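Local coordinates for protein HTH-type dhaKLM operon transcriptional activator DhaS (Lactococcus lactis, PDB 2IU5) that activates transcription of the dhaKLM operon in response to dihydroxyacetone, in complex with DhaQ, by binding an inverted repeat at the operon promoter, at residues 59-64 against 97-102; 20-25 against 29-34. The protein carries 1 engineered substitution. All coordinates share one frame; numbering follows the deposited sequence.

Contact 1: residues 59-64 against 97-102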
ATOM      1  N   GLU A  59     -23.010   2.352 -13.569  1.00 19.31           N
ATOM      2  CA  GLU A  59     -22.303   2.454 -14.853  1.00 20.04           C
ATOM      3  C   GLU A  59     -21.660   3.827 -15.039  1.00 19.88           C
ATOM      4  O   GLU A  59     -20.577   3.924 -15.623  1.00 20.31           O
ATOM      5  CB  GLU A  59     -23.256   2.208 -16.023  1.00 19.13           C
ATOM      6  CG  GLU A  59     -23.719   0.763 -16.165  1.00 21.65           C
ATOM      7  CD  GLU A  59     -24.187   0.406 -17.586  1.00 22.63           C
ATOM      8  OE1 GLU A  59     -24.381   1.299 -18.461  1.00 20.94           O
ATOM      9  OE2 GLU A  59     -24.371  -0.808 -17.829  1.00 28.46           O
ATOM     10  N   LEU A  60     -22.305   4.890 -14.568  1.00 19.23           N
ATOM     11  CA  LEU A  60     -21.764   6.227 -14.684  1.00 18.74           C
ATOM     12  C   LEU A  60     -20.499   6.308 -13.825  1.00 19.59           C
ATOM     13  O   LEU A  60     -19.494   6.855 -14.288  1.00 20.24           O
ATOM     14  CB  LEU A  60     -22.798   7.283 -14.238  1.00 19.33           C
ATOM     15  CG  LEU A  60     -22.245   8.693 -14.282  1.00 18.45           C
ATOM     16  CD1 LEU A  60     -21.706   9.053 -15.692  1.00 19.94           C
ATOM     17  CD2 LEU A  60     -23.348   9.660 -13.880  1.00 22.07           C
ATOM     18  N   LEU A  61     -20.539   5.764 -12.608  1.00 19.97           N
ATOM     19  CA  LEU A  61     -19.342   5.768 -11.742  1.00 20.94           C
ATOM     20  C   LEU A  61     -18.187   5.063 -12.429  1.00 21.46           C
ATOM     21  O   LEU A  61     -17.068   5.591 -12.458  1.00 21.79           O
ATOM     22  CB  LEU A  61     -19.628   5.074 -10.400  1.00 22.52           C
ATOM     23  CG  LEU A  61     -20.356   5.860  -9.313  1.00 24.56           C
ATOM     24  CD1 LEU A  61     -20.519   4.910  -8.148  1.00 24.30           C
ATOM     25  CD2 LEU A  61     -19.477   7.067  -8.914  1.00 28.02           C
ATOM     26  N   SER A  62     -18.441   3.881 -12.979  1.00 20.74           N
ATOM     27  CA  SER A  62     -17.394   3.109 -13.639  1.00 21.70           C
ATOM     28  C   SER A  62     -16.761   3.962 -14.730  1.00 21.30           C
ATOM     29  O   SER A  62     -15.528   4.002 -14.892  1.00 21.30           O
ATOM     30  CB  SER A  62     -17.999   1.842 -14.236  1.00 23.68           C
ATOM     31  OG  SER A  62     -18.325   0.941 -13.193  1.00 30.01           O
ATOM     32  N   TRP A  63     -17.604   4.656 -15.488  1.00 19.78           N
ATOM     33  CA  TRP A  63     -17.126   5.481 -16.588  1.00 19.52           C
ATOM     34  C   TRP A  63     -16.271   6.627 -16.057  1.00 18.36           C
ATOM     35  O   TRP A  63     -15.198   6.933 -16.609  1.00 20.25           O
ATOM     36  CB  TRP A  63     -18.303   6.002 -17.453  1.00 19.79           C
ATOM     37  CG  TRP A  63     -17.774   6.703 -18.668  1.00 19.65           C
ATOM     38  CD1 TRP A  63     -17.378   6.119 -19.823  1.00 21.96           C
ATOM     39  CD2 TRP A  63     -17.565   8.110 -18.835  1.00 19.39           C
ATOM     40  NE1 TRP A  63     -16.939   7.059 -20.713  1.00 23.95           N
ATOM     41  CE2 TRP A  63     -17.039   8.294 -20.132  1.00 19.50           C
ATOM     42  CE3 TRP A  63     -17.765   9.232 -18.025  1.00 20.78           C
ATOM     43  CZ2 TRP A  63     -16.719   9.550 -20.645  1.00 20.69           C
ATOM     44  CZ3 TRP A  63     -17.442  10.480 -18.533  1.00 22.75           C
ATOM     45  CH2 TRP A  63     -16.922  10.628 -19.834  1.00 22.21           C
ATOM     46  N   ILE A  64     -16.728   7.264 -14.983  1.00 19.26           N
ATOM     47  CA  ILE A  64     -15.970   8.360 -14.390  1.00 18.61           C
ATOM     48  C   ILE A  64     -14.581   7.875 -13.972  1.00 19.81           C
ATOM     49  O   ILE A  64     -13.582   8.544 -14.237  1.00 21.72           O
ATOM     50  CB  ILE A  64     -16.732   8.932 -13.198  1.00 19.70           C
ATOM     51  CG1 ILE A  64     -17.864   9.818 -13.717  1.00 19.94           C
ATOM     52  CG2 ILE A  64     -15.825   9.757 -12.302  1.00 22.69           C
ATOM     53  CD1 ILE A  64     -18.927  10.063 -12.632  1.00 22.07           C
ATOM     54  N   GLN A  97     -12.398  15.263  -3.233  1.00 19.33           N
ATOM     55  CA  GLN A  97     -12.091  14.471  -2.052  1.00 19.20           C
ATOM     56  C   GLN A  97     -13.361  13.863  -1.442  1.00 19.53           C
ATOM     57  O   GLN A  97     -13.360  12.710  -0.993  1.00 19.49           O
ATOM     58  CB  GLN A  97     -11.393  15.343  -1.025  1.00 20.95           C
ATOM     59  CG  GLN A  97     -11.138  14.700   0.291  1.00 26.16           C
ATOM     60  CD  GLN A  97     -11.117  15.784   1.320  1.00 35.48           C
ATOM     61  OE1 GLN A  97     -12.162  16.175   1.849  1.00 39.15           O
ATOM     62  NE2 GLN A  97      -9.926  16.292   1.608  1.00 38.45           N
ATOM     63  N   ILE A  98     -14.455  14.616  -1.419  1.00 18.34           N
ATOM     64  CA  ILE A  98     -15.651  14.100  -0.777  1.00 18.42           C
ATOM     65  C   ILE A  98     -16.217  12.952  -1.611  1.00 18.91           C
ATOM     66  O   ILE A  98     -16.630  11.923  -1.075  1.00 19.36           O
ATOM     67  CB  ILE A  98     -16.703  15.176  -0.565  1.00 19.83           C
ATOM     68  CG1 ILE A  98     -16.203  16.136   0.502  1.00 20.42           C
ATOM     69  CG2 ILE A  98     -18.064  14.553  -0.230  1.00 19.83           C
ATOM     70  CD1 ILE A  98     -17.121  17.263   0.806  1.00 25.71           C
ATOM     71  N   PHE A  99     -16.239  13.120  -2.927  1.00 17.85           N
ATOM     72  CA  PHE A  99     -16.652  12.074  -3.862  1.00 18.52           C
ATOM     73  C   PHE A  99     -15.870  10.807  -3.564  1.00 20.31           C
ATOM     74  O   PHE A  99     -16.471   9.732  -3.412  1.00 19.81           O
ATOM     75  CB  PHE A  99     -16.363  12.579  -5.283  1.00 19.43           C
ATOM     76  CG  PHE A  99     -16.671  11.622  -6.412  1.00 20.49           C
ATOM     77  CD1 PHE A  99     -17.939  11.518  -6.960  1.00 24.73           C
ATOM     78  CD2 PHE A  99     -15.670  10.828  -6.938  1.00 24.85           C
ATOM     79  CE1 PHE A  99     -18.191  10.635  -8.006  1.00 26.40           C
ATOM     80  CE2 PHE A  99     -15.923   9.949  -7.977  1.00 26.54           C
ATOM     81  CZ  PHE A  99     -17.186   9.850  -8.510  1.00 23.25           C
ATOM     82  N   TYR A 100     -14.537  10.926  -3.487  1.00 18.79           N
ATOM     83  CA  TYR A 100     -13.714   9.723  -3.303  1.00 20.15           C
ATOM     84  C   TYR A 100     -13.823   9.136  -1.906  1.00 19.78           C
ATOM     85  O   TYR A 100     -13.786   7.908  -1.751  1.00 19.36           O
ATOM     86  CB  TYR A 100     -12.260   9.866  -3.815  1.00 20.52           C
ATOM     87  CG  TYR A 100     -12.298   9.796  -5.315  1.00 19.90           C
ATOM     88  CD1 TYR A 100     -12.497   8.564  -5.953  1.00 21.94           C
ATOM     89  CD2 TYR A 100     -12.156  10.926  -6.097  1.00 20.94           C
ATOM     90  CE1 TYR A 100     -12.552   8.454  -7.326  1.00 21.62           C
ATOM     91  CE2 TYR A 100     -12.207  10.825  -7.500  1.00 21.71           C
ATOM     92  CZ  TYR A 100     -12.403   9.581  -8.093  1.00 22.16           C
ATOM     93  OH  TYR A 100     -12.462   9.455  -9.455  1.00 23.50           O
ATOM     94  N   GLN A 101     -13.958   9.968  -0.879  1.00 19.70           N
ATOM     95  CA  GLN A 101     -14.273   9.452   0.453  1.00 19.96           C
ATOM     96  C   GLN A 101     -15.520   8.566   0.384  1.00 20.58           C
ATOM     97  O   GLN A 101     -15.554   7.466   0.966  1.00 20.78           O
ATOM     98  CB  GLN A 101     -14.610  10.582   1.422  1.00 21.66           C
ATOM     99  CG  GLN A 101     -13.464  11.437   1.838  1.00 26.13           C
ATOM    100  CD  GLN A 101     -13.896  12.484   2.842  1.00 29.84           C
ATOM    101  OE1 GLN A 101     -15.096  12.741   3.018  1.00 29.37           O
ATOM    102  NE2 GLN A 101     -12.922  13.095   3.509  1.00 31.26           N
ATOM    103  N   LYS A 102     -16.540   9.048  -0.326  1.00 19.81           N
ATOM    104  CA  LYS A 102     -17.756   8.266  -0.479  1.00 19.54           C
ATOM    105  C   LYS A 102     -17.555   6.965  -1.212  1.00 20.22           C
ATOM    106  O   LYS A 102     -18.122   5.948  -0.829  1.00 21.56           O
ATOM    107  CB  LYS A 102     -18.878   9.090  -1.093  1.00 19.04           C
ATOM    108  CG  LYS A 102     -19.351  10.172  -0.159  1.00 18.76           C
ATOM    109  CD  LYS A 102     -20.333  11.109  -0.844  1.00 21.37           C
ATOM    110  CE  LYS A 102     -20.758  12.181   0.135  1.00 22.32           C
ATOM    111  NZ  LYS A 102     -21.505  13.316  -0.488  1.00 23.22           N
TER

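Contact 2: residues 20-25 against 29-34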
ATOM      1  N   LYS A  20     -19.993  15.400 -14.955  1.00 20.41           N
ATOM      2  CA  LYS A  20     -19.757  16.613 -14.166  1.00 21.51           C
ATOM      3  C   LYS A  20     -20.923  16.893 -13.223  1.00 21.51           C
ATOM      4  O   LYS A  20     -20.724  17.222 -12.049  1.00 21.99           O
ATOM      5  CB  LYS A  20     -19.479  17.817 -15.066  1.00 24.86           C
ATOM      6  CG  LYS A  20     -19.066  19.067 -14.312  1.00 29.30           C
ATOM      7  CD  LYS A  20     -17.890  18.752 -13.386  1.00 34.66           C
ATOM      8  CE  LYS A  20     -17.189  20.019 -12.867  1.00 38.88           C
ATOM      9  NZ  LYS A  20     -18.007  20.671 -11.802  1.00 41.17           N
ATOM     10  N   ALA A  21     -22.133  16.760 -13.755  1.00 20.01           N
ATOM     11  CA  ALA A  21     -23.328  16.898 -12.927  1.00 19.33           C
ATOM     12  C   ALA A  21     -23.325  15.946 -11.730  1.00 19.41           C
ATOM     13  O   ALA A  21     -23.584  16.355 -10.588  1.00 20.00           O
ATOM     14  CB  ALA A  21     -24.566  16.703 -13.776  1.00 20.20           C
ATOM     15  N   PHE A  22     -23.029  14.675 -12.000  1.00 18.82           N
ATOM     16  CA  PHE A  22     -22.964  13.685 -10.925  1.00 19.13           C
ATOM     17  C   PHE A  22     -21.902  14.048  -9.897  1.00 19.89           C
ATOM     18  O   PHE A  22     -22.144  13.998  -8.685  1.00 19.29           O
ATOM     19  CB  PHE A  22     -22.684  12.333 -11.515  1.00 20.47           C
ATOM     20  CG  PHE A  22     -22.707  11.225 -10.517  1.00 21.62           C
ATOM     21  CD1 PHE A  22     -23.828  10.980  -9.753  1.00 25.18           C
ATOM     22  CD2 PHE A  22     -21.586  10.419 -10.347  1.00 28.50           C
ATOM     23  CE1 PHE A  22     -23.865   9.939  -8.821  1.00 26.40           C
ATOM     24  CE2 PHE A  22     -21.605   9.376  -9.416  1.00 29.59           C
ATOM     25  CZ  PHE A  22     -22.752   9.141  -8.655  1.00 27.78           C
ATOM     26  N   LYS A  23     -20.718  14.416 -10.384  1.00 19.69           N
ATOM     27  CA  LYS A  23     -19.607  14.750  -9.461  1.00 20.15           C
ATOM     28  C   LYS A  23     -20.009  15.948  -8.595  1.00 20.93           C
ATOM     29  O   LYS A  23     -19.718  15.987  -7.394  1.00 22.75           O
ATOM     30  CB  LYS A  23     -18.302  14.982 -10.220  1.00 21.96           C
ATOM     31  CG  LYS A  23     -17.716  13.665 -10.696  1.00 23.91           C
ATOM     32  CD  LYS A  23     -16.310  13.816 -11.286  1.00 27.35           C
ATOM     33  CE  LYS A  23     -16.380  14.254 -12.723  1.00 31.96           C
ATOM     34  NZ  LYS A  23     -14.988  14.500 -13.268  1.00 30.71           N
ATOM     35  N   ASP A  24     -20.676  16.934  -9.190  1.00 22.21           N
ATOM     36  CA  ASP A  24     -21.208  18.069  -8.447  1.00 21.82           C
ATOM     37  C   ASP A  24     -22.203  17.653  -7.352  1.00 21.46           C
ATOM     38  O   ASP A  24     -22.100  18.115  -6.207  1.00 21.58           O
ATOM     39  CB  ASP A  24     -21.830  19.092  -9.397  1.00 25.39           C
ATOM     40  CG  ASP A  24     -20.782  19.843 -10.237  1.00 29.54           C
ATOM     41  OD1 ASP A  24     -19.562  19.688  -9.987  1.00 33.00           O
ATOM     42  OD2 ASP A  24     -21.191  20.592 -11.155  1.00 33.62           O
ATOM     43  N   LEU A  25     -23.157  16.788  -7.685  1.00 19.12           N
ATOM     44  CA  LEU A  25     -24.118  16.325  -6.677  1.00 19.66           C
ATOM     45  C   LEU A  25     -23.445  15.514  -5.565  1.00 18.75           C
ATOM     46  O   LEU A  25     -23.862  15.577  -4.409  1.00 17.59           O
ATOM     47  CB  LEU A  25     -25.222  15.527  -7.367  1.00 19.93           C
ATOM     48  CG  LEU A  25     -26.111  16.397  -8.263  1.00 21.09           C
ATOM     49  CD1 LEU A  25     -26.796  15.563  -9.325  1.00 23.64           C
ATOM     50  CD2 LEU A  25     -27.153  17.178  -7.469  1.00 26.08           C
ATOM     51  N   ASN A  29     -24.454  15.541  -1.586  1.00 18.59           N
ATOM     52  CA  ASN A  29     -25.528  14.560  -1.380  1.00 21.13           C
ATOM     53  C   ASN A  29     -24.936  13.166  -1.206  1.00 19.06           C
ATOM     54  O   ASN A  29     -23.890  12.870  -1.786  1.00 20.60           O
ATOM     55  CB  ASN A  29     -26.461  14.552  -2.590  1.00 20.45           C
ATOM     56  CG  ASN A  29     -27.161  15.883  -2.808  1.00 23.26           C
ATOM     57  OD1 ASN A  29     -28.209  16.143  -2.197  1.00 24.49           O
ATOM     58  ND2 ASN A  29     -26.599  16.731  -3.671  1.00 21.51           N
ATOM     59  N   ALA A  30     -25.601  12.323  -0.413  1.00 21.23           N
ATOM     60  CA  ALA A  30     -25.175  10.923  -0.319  1.00 21.01           C
ATOM     61  C   ALA A  30     -25.380  10.246  -1.668  1.00 20.81           C
ATOM     62  O   ALA A  30     -26.359  10.512  -2.366  1.00 20.72           O
ATOM     63  CB  ALA A  30     -25.982  10.212   0.741  1.00 21.24           C
ATOM     64  N   TYR A  31     -24.451   9.368  -2.039  1.00 19.65           N
ATOM     65  CA  TYR A  31     -24.502   8.678  -3.298  1.00 19.56           C
ATOM     66  C   TYR A  31     -25.878   8.088  -3.632  1.00 20.25           C
ATOM     67  O   TYR A  31     -26.402   8.298  -4.724  1.00 19.37           O
ATOM     68  CB  TYR A  31     -23.455   7.568  -3.314  1.00 20.91           C
ATOM     69  CG  TYR A  31     -23.707   6.531  -4.378  1.00 19.65           C
ATOM     70  CD1 TYR A  31     -23.443   6.796  -5.720  1.00 19.55           C
ATOM     71  CD2 TYR A  31     -24.210   5.280  -4.041  1.00 20.15           C
ATOM     72  CE1 TYR A  31     -23.673   5.838  -6.704  1.00 22.01           C
ATOM     73  CE2 TYR A  31     -24.446   4.322  -5.014  1.00 22.30           C
ATOM     74  CZ  TYR A  31     -24.178   4.603  -6.332  1.00 22.09           C
ATOM     75  OH  TYR A  31     -24.411   3.650  -7.304  1.00 24.67           O
ATOM     76  N   HIS A  32     -26.455   7.343  -2.699  1.00 19.38           N
ATOM     77  CA  HIS A  32     -27.672   6.618  -3.032  1.00 19.38           C
ATOM     78  C   HIS A  32     -28.885   7.531  -3.114  1.00 20.62           C
ATOM     79  O   HIS A  32     -29.930   7.111  -3.592  1.00 20.71           O
ATOM     80  CB  HIS A  32     -27.966   5.518  -2.009  1.00 18.04           C
ATOM     81  CG  HIS A  32     -28.090   6.030  -0.604  1.00 18.27           C
ATOM     82  ND1 HIS A  32     -27.008   6.442   0.147  1.00 18.87           N
ATOM     83  CD2 HIS A  32     -29.184   6.196   0.176  1.00 20.14           C
ATOM     84  CE1 HIS A  32     -27.438   6.837   1.337  1.00 19.92           C
ATOM     85  NE2 HIS A  32     -28.752   6.701   1.380  1.00 19.40           N
ATOM     86  N   GLN A  33     -28.747   8.773  -2.649  1.00 19.78           N
ATOM     87  CA  GLN A  33     -29.841   9.743  -2.713  1.00 21.16           C
ATOM     88  C   GLN A  33     -29.758  10.631  -3.947  1.00 21.44           C
ATOM     89  O   GLN A  33     -30.521  11.604  -4.081  1.00 24.36           O
ATOM     90  CB  GLN A  33     -29.910  10.569  -1.415  1.00 21.93           C
ATOM     91  CG  GLN A  33     -30.319   9.688  -0.215  1.00 22.09           C
ATOM     92  CD  GLN A  33     -30.216  10.312   1.162  1.00 24.79           C
ATOM     93  OE1 GLN A  33     -29.211  10.946   1.509  1.00 29.19           O
ATOM     94  NE2 GLN A  33     -31.261  10.130   1.971  1.00 27.10           N
ATOM     95  N   ILE A  34     -28.835  10.311  -4.854  1.00 19.22           N
ATOM     96  CA  ILE A  34     -28.761  10.966  -6.147  1.00 20.22           C
ATOM     97  C   ILE A  34     -29.410  10.112  -7.232  1.00 20.17           C
ATOM     98  O   ILE A  34     -28.864   9.079  -7.607  1.00 20.67           O
ATOM     99  CB  ILE A  34     -27.282  11.249  -6.533  1.00 18.80           C
ATOM    100  CG1 ILE A  34     -26.642  12.185  -5.513  1.00 20.45           C
ATOM    101  CG2 ILE A  34     -27.203  11.861  -7.926  1.00 21.54           C
ATOM    102  CD1 ILE A  34     -25.134  12.049  -5.559  1.00 17.98           C
TER

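Contact 1: residues 59-64 against 97-102
L61 and F99 have the nearest pair of CA atoms between segments 59-64 and 97-102, and these are still 10.4 Å apart. The two helical segments have axes 13.4 Å apart at closest approach, and their directions differ by 120°. Their backbones therefore do not meet, and long side chains bridge the gap. In this TetR-family fold, helix 57-73 leads from the DNA-binding domain into the C-terminal domain, and helix 97-106 belongs to the latter. The contact is small, with 128 Å² buried, but all four touching residues are buried.

The F99 ring reaches about halfway, and L61 and I64 come to meet it. Its CG is anti to the backbone N (chi1 178°), and its CB points toward segment 59-64. The ring is carried out from its helix, and its far atom CZ does most of the touching. F99 CZ lies 3.6 Å from L61 CD2, the closest approach between the segments. The L61 and F99 side chains run alongside each other, pointing opposite ways. I64 adds its CG2 branch, 4.0 Å from the same F99 CZ. Both methyl groups come at the F99 ring obliquely.

Helix 13-28 closes in beside this cluster. Its F22 packs on L61 and I64, and its M26 touches F99. On helix 57-73, F65 touches both F99 and Y100.

Y100 is the minor partner. Its hydroxyl is hydrogen-bonded to Y92 OH, so its polar end has a mate in the same chain. Toward segment 59-64 it offers only a loose approach, in which Y100 OH is 4.4 Å from I64 CG2. Its ring backs F99 instead: F99 CD2 sits over the centre of the Y100 ring, 3.4 Å above its plane.

Contact 2: residues 20-25 against 29-34
L25 O takes two donors from N29, the side-chain ND2 and the backbone N. N29 ND2 is 3.1 Å from L25 O, with an angle of 157° at the hydrogen. ND2 lies in the carbonyl plane, on a lone pair, and L25 O is only 8° out of the amide plane of N29. The bond from N29 N to L25 O is 2.9 Å but poorly angled, and counts as weak. The side-chain bond thus reinforces the grip where the chain leaves helix 13-28. An alanine here has no ND2, and L25 O would probably lose its straighter bond and be held from N29 by the weak backbone one.

I34 fills the apolar side of the contact. I34 CD1 lies 3.9 Å from L25 CB, while I34 CG2 is 4.0 Å from L25 CD1. I34 CG2 also meets the edge of the F22 ring, near its plane, 3.9 Å from F22 CD1. The I34 side chain runs nearly perpendicular to that of F22.

F22 reaches the loop because its CG is anti to the backbone N (chi1 -175°). F22 CZ then meets Y31 CD1 at 3.8 Å. Each ring receives the other at its edge, near its plane. Y31 and I34 belong to a tight turn with a 3-10 segment at 31-33, where I34 N bonds to Y31 O. I39 of helix 36-43 touches F22 and I34 as well. K23 NZ, on segment 20-25, forms a salt bridge with D68 of helix 57-73.

This folded-back connection joins the first helix of the TetR-type DNA-binding domain to the helix-turn-helix, predicted at residues 35-54.

In the fold
From the N terminus, helix 13-28 comes first. Contact 2 folds the loop after it back onto the helix, closing a short local loop. The chain then runs through the predicted helix-turn-helix into helix 57-73. Contact 1 opens there and closes much later, at helix 97-106. The two contacts follow in series and neither encloses the other. In space they touch, with centres about 9 Å apart. F22 is shared between them, and Y31 of contact 2 packs on L61 of contact 1. K102 NZ probably bonds to N29 O, 2.8 Å away. Contact 1 and this K102–N29 bond join the DNA-binding region to the C-terminal region, while contact 2 holds the first helix to the loop that follows it.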